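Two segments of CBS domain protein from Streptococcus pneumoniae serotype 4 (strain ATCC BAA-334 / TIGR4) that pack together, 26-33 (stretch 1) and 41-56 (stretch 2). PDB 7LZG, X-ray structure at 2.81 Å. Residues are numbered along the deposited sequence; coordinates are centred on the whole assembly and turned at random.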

# COMPACT_ATOMS: atom_id res chain seq x y z
N ASN B 26 14.01 4.63 12.44
CA ASN B 26 14.11 5.00 11.03
C ASN B 26 12.74 5.31 10.43
O ASN B 26 12.54 5.15 9.22
CB ASN B 26 14.80 3.89 10.23
CG ASN B 26 16.23 3.66 10.66
OD1 ASN B 26 16.61 2.56 11.06
ND2 ASN B 26 17.05 4.71 10.57
N LEU B 27 11.80 5.76 11.25
CA LEU B 27 10.45 6.06 10.81
C LEU B 27 10.05 7.47 11.21
O LEU B 27 10.55 8.01 12.21
CB LEU B 27 9.43 5.07 11.39
CG LEU B 27 9.43 3.64 10.87
CD1 LEU B 27 8.68 2.75 11.83
CD2 LEU B 27 8.81 3.59 9.48
N ALA B 28 9.15 8.05 10.44
CA ALA B 28 8.50 9.30 10.81
C ALA B 28 7.18 8.97 11.50
O ALA B 28 6.31 8.35 10.89
CB ALA B 28 8.28 10.19 9.59
N VAL B 29 7.05 9.37 12.76
CA VAL B 29 5.82 9.15 13.52
C VAL B 29 5.21 10.51 13.85
O VAL B 29 5.83 11.56 13.68
CB VAL B 29 6.07 8.33 14.80
CG1 VAL B 29 6.85 7.07 14.48
CG2 VAL B 29 6.79 9.17 15.84
N LEU B 30 3.97 10.47 14.33
CA LEU B 30 3.22 11.67 14.68
C LEU B 30 2.71 11.56 16.11
O LEU B 30 2.23 10.51 16.52
CB LEU B 30 2.04 11.90 13.72
CG LEU B 30 2.37 12.27 12.27
CD1 LEU B 30 1.10 12.33 11.43
CD2 LEU B 30 3.11 13.59 12.22
N ILE B 31 2.82 12.66 16.86
CA ILE B 31 2.21 12.72 18.18
C ILE B 31 0.70 12.83 18.03
O ILE B 31 0.18 13.47 17.10
CB ILE B 31 2.76 13.89 19.01
CG1 ILE B 31 2.96 15.13 18.13
CG2 ILE B 31 4.04 13.49 19.73
CD1 ILE B 31 3.40 16.36 18.89
N ASP B 32 -0.03 12.22 18.97
CA ASP B 32 -1.48 12.23 18.90
C ASP B 32 -2.07 13.62 19.10
O ASP B 32 -3.24 13.84 18.78
CB ASP B 32 -2.06 11.26 19.94
CG ASP B 32 -1.52 11.51 21.34
OD1 ASP B 32 -0.62 12.36 21.49
OD2 ASP B 32 -2.01 10.86 22.28
N THR B 33 -1.28 14.57 19.60
CA THR B 33 -1.74 15.93 19.83
C THR B 33 -1.46 16.86 18.65
O THR B 33 -1.80 18.04 18.72
CB THR B 33 -1.09 16.50 21.10
OG1 THR B 33 0.33 16.51 20.94
CG2 THR B 33 -1.46 15.65 22.30
N LEU B 41 -1.00 18.40 5.59
CA LEU B 41 0.20 18.84 4.88
C LEU B 41 1.36 17.89 5.11
O LEU B 41 2.09 17.55 4.17
CB LEU B 41 0.58 20.26 5.33
CG LEU B 41 2.03 20.69 5.11
CD1 LEU B 41 2.37 20.81 3.63
CD2 LEU B 41 2.32 22.00 5.83
N LEU B 42 1.54 17.44 6.35
CA LEU B 42 2.64 16.54 6.67
C LEU B 42 2.49 15.20 5.95
O LEU B 42 3.46 14.66 5.41
CB LEU B 42 2.73 16.34 8.18
CG LEU B 42 4.10 16.53 8.84
CD1 LEU B 42 4.91 17.60 8.14
CD2 LEU B 42 3.92 16.88 10.30
N LEU B 43 1.27 14.65 5.92
CA LEU B 43 1.05 13.36 5.28
C LEU B 43 1.18 13.45 3.77
O LEU B 43 1.65 12.51 3.12
CB LEU B 43 -0.31 12.80 5.68
CG LEU B 43 -0.40 12.16 7.06
CD1 LEU B 43 -1.83 11.77 7.39
CD2 LEU B 43 0.52 10.95 7.13
N SER B 44 0.75 14.57 3.18
CA SER B 44 0.80 14.71 1.73
C SER B 44 2.23 14.73 1.21
O SER B 44 2.48 14.36 0.06
CB SER B 44 0.06 15.97 1.29
OG SER B 44 0.79 17.14 1.65
N GLN B 45 3.18 15.17 2.04
CA GLN B 45 4.58 15.22 1.63
C GLN B 45 5.33 13.91 1.86
O GLN B 45 6.38 13.70 1.26
CB GLN B 45 5.30 16.35 2.37
CG GLN B 45 4.79 17.74 2.00
CD GLN B 45 4.84 17.98 0.51
OE1 GLN B 45 5.92 18.09 -0.08
NE2 GLN B 45 3.67 18.06 -0.11
N MSE B 46 4.81 13.04 2.72
CA MSE B 46 5.45 11.76 2.98
C MSE B 46 5.16 10.75 1.88
O MSE B 46 4.21 10.92 1.11
CB MSE B 46 4.99 11.20 4.32
CG MSE B 46 5.33 12.09 5.49
SE MSE B 46 4.39 11.56 7.11
CE MSE B 46 4.98 13.00 8.27
N THR B 47 5.98 9.71 1.80
CA THR B 47 5.81 8.68 0.79
C THR B 47 4.97 7.50 1.27
O THR B 47 4.47 6.74 0.44
CB THR B 47 7.17 8.16 0.32
OG1 THR B 47 7.95 7.78 1.46
CG2 THR B 47 7.91 9.24 -0.46
N TYR B 48 4.81 7.34 2.58
CA TYR B 48 4.01 6.26 3.14
C TYR B 48 2.55 6.67 3.23
O TYR B 48 2.23 7.83 3.50
CB TYR B 48 4.54 5.86 4.52
CG TYR B 48 5.99 5.43 4.51
CD1 TYR B 48 6.51 4.68 3.46
CD2 TYR B 48 6.85 5.79 5.55
CE1 TYR B 48 7.83 4.29 3.45
CE2 TYR B 48 8.17 5.40 5.54
CZ TYR B 48 8.66 4.65 4.49
OH TYR B 48 9.98 4.26 4.48
N THR B 49 1.66 5.70 3.00
CA THR B 49 0.23 5.98 3.06
C THR B 49 -0.27 6.06 4.50
O THR B 49 -1.18 6.84 4.79
CB THR B 49 -0.55 4.92 2.28
OG1 THR B 49 -0.05 4.86 0.93
CG2 THR B 49 -2.03 5.26 2.24
N ARG B 50 0.31 5.27 5.40
CA ARG B 50 -0.06 5.28 6.80
C ARG B 50 1.18 5.49 7.66
O ARG B 50 2.24 4.91 7.38
CB ARG B 50 -0.76 3.98 7.22
CG ARG B 50 -1.87 3.55 6.28
CD ARG B 50 -2.81 2.58 6.96
NE ARG B 50 -3.50 3.19 8.09
CZ ARG B 50 -4.62 3.89 7.98
NH1 ARG B 50 -5.21 4.08 6.81
NH2 ARG B 50 -5.17 4.41 9.08
N VAL B 51 1.05 6.31 8.69
CA VAL B 51 2.14 6.52 9.65
C VAL B 51 1.62 6.18 11.04
O VAL B 51 0.44 6.41 11.34
CB VAL B 51 2.69 7.95 9.58
CG1 VAL B 51 3.25 8.23 8.19
CG2 VAL B 51 1.61 8.96 9.94
N PRO B 52 2.46 5.64 11.92
CA PRO B 52 2.01 5.33 13.28
C PRO B 52 1.84 6.60 14.10
O PRO B 52 2.45 7.64 13.82
CB PRO B 52 3.12 4.44 13.83
CG PRO B 52 4.33 4.86 13.07
CD PRO B 52 3.86 5.23 11.69
N VAL B 53 1.00 6.49 15.13
CA VAL B 53 0.73 7.60 16.04
C VAL B 53 1.13 7.16 17.44
O VAL B 53 0.71 6.10 17.91
CB VAL B 53 -0.75 8.02 16.00
CG1 VAL B 53 -1.04 9.06 17.07
CG2 VAL B 53 -1.11 8.55 14.63
N VAL B 54 1.94 7.99 18.10
CA VAL B 54 2.43 7.71 19.44
C VAL B 54 2.16 8.92 20.32
O VAL B 54 1.86 10.02 19.85
CB VAL B 54 3.93 7.35 19.45
CG1 VAL B 54 4.18 6.09 18.64
CG2 VAL B 54 4.75 8.51 18.91
N THR B 55 2.27 8.71 21.63
CA THR B 55 2.13 9.78 22.60
C THR B 55 3.47 10.50 22.76
O THR B 55 4.43 10.24 22.03
CB THR B 55 1.62 9.23 23.93
OG1 THR B 55 2.66 8.46 24.55
CG2 THR B 55 0.41 8.35 23.72
N ASP B 56 3.55 11.41 23.74
CA ASP B 56 4.83 12.04 24.04
C ASP B 56 5.80 11.08 24.72
O ASP B 56 7.00 11.36 24.75
CB ASP B 56 4.61 13.28 24.92
CG ASP B 56 3.87 12.96 26.20
OD1 ASP B 56 3.03 12.03 26.19
OD2 ASP B 56 4.11 13.65 27.21

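The two stretches are joined by a short parallel β-ladder in which Leu 30 pairs with Val 53 and Ile 31 with Val 54. Its strongest bond runs from Val 54 N to Leu 30 O (3.0 Å, 162° at the hydrogen). The amide of the same leucine donates in return, Leu 30 N to Pro 52 O at 3.3 Å and 157°, so that Leu 30 bonds through both its backbone polar groups to the residues flanking Val 53, as parallel pairing requires. A third bond, Asp 32 N to Val 54 O, is equally short at 3.0 Å but weak, because its angle closes to 134°. Two CA-H...O contacts supplement these bonds: Val 53 CA lies 3.3 Å from Leu 30 O, and Ile 31 CA lies 3.2 Å from Val 54 O. Pro 52 has no amide hydrogen to donate, and takes part through its carbonyl instead.

Side chains then pack on both faces of the ladder. Leu 30, on the same face as Val 53, has the largest area covered by the other stretch. Its CD1 meets Val 51 CG2 at 3.7 Å, while CD2 reaches Leu 42 CD2 at 3.9 Å and, more loosely, the CE methyl of selenomethionine Met 46 at 4.4 Å. This one side chain therefore touches the strand, the helix and the loop that follows the helix. Val 29 packs with its CG1 3.6 Å from Pro 52 CG and its CG2 3.7 Å from Val 54 CG2. Ile 31 shares a face with Val 54, but the end of its side chain leads away from the second stretch.

Toward the two ends, side chains add van der Waals contacts: Asp 32 CB rests 3.8 Å from Val 53 CG1, and Leu 27 CD2 approaches Tyr 48 CE2 obliquely at 4.4 Å.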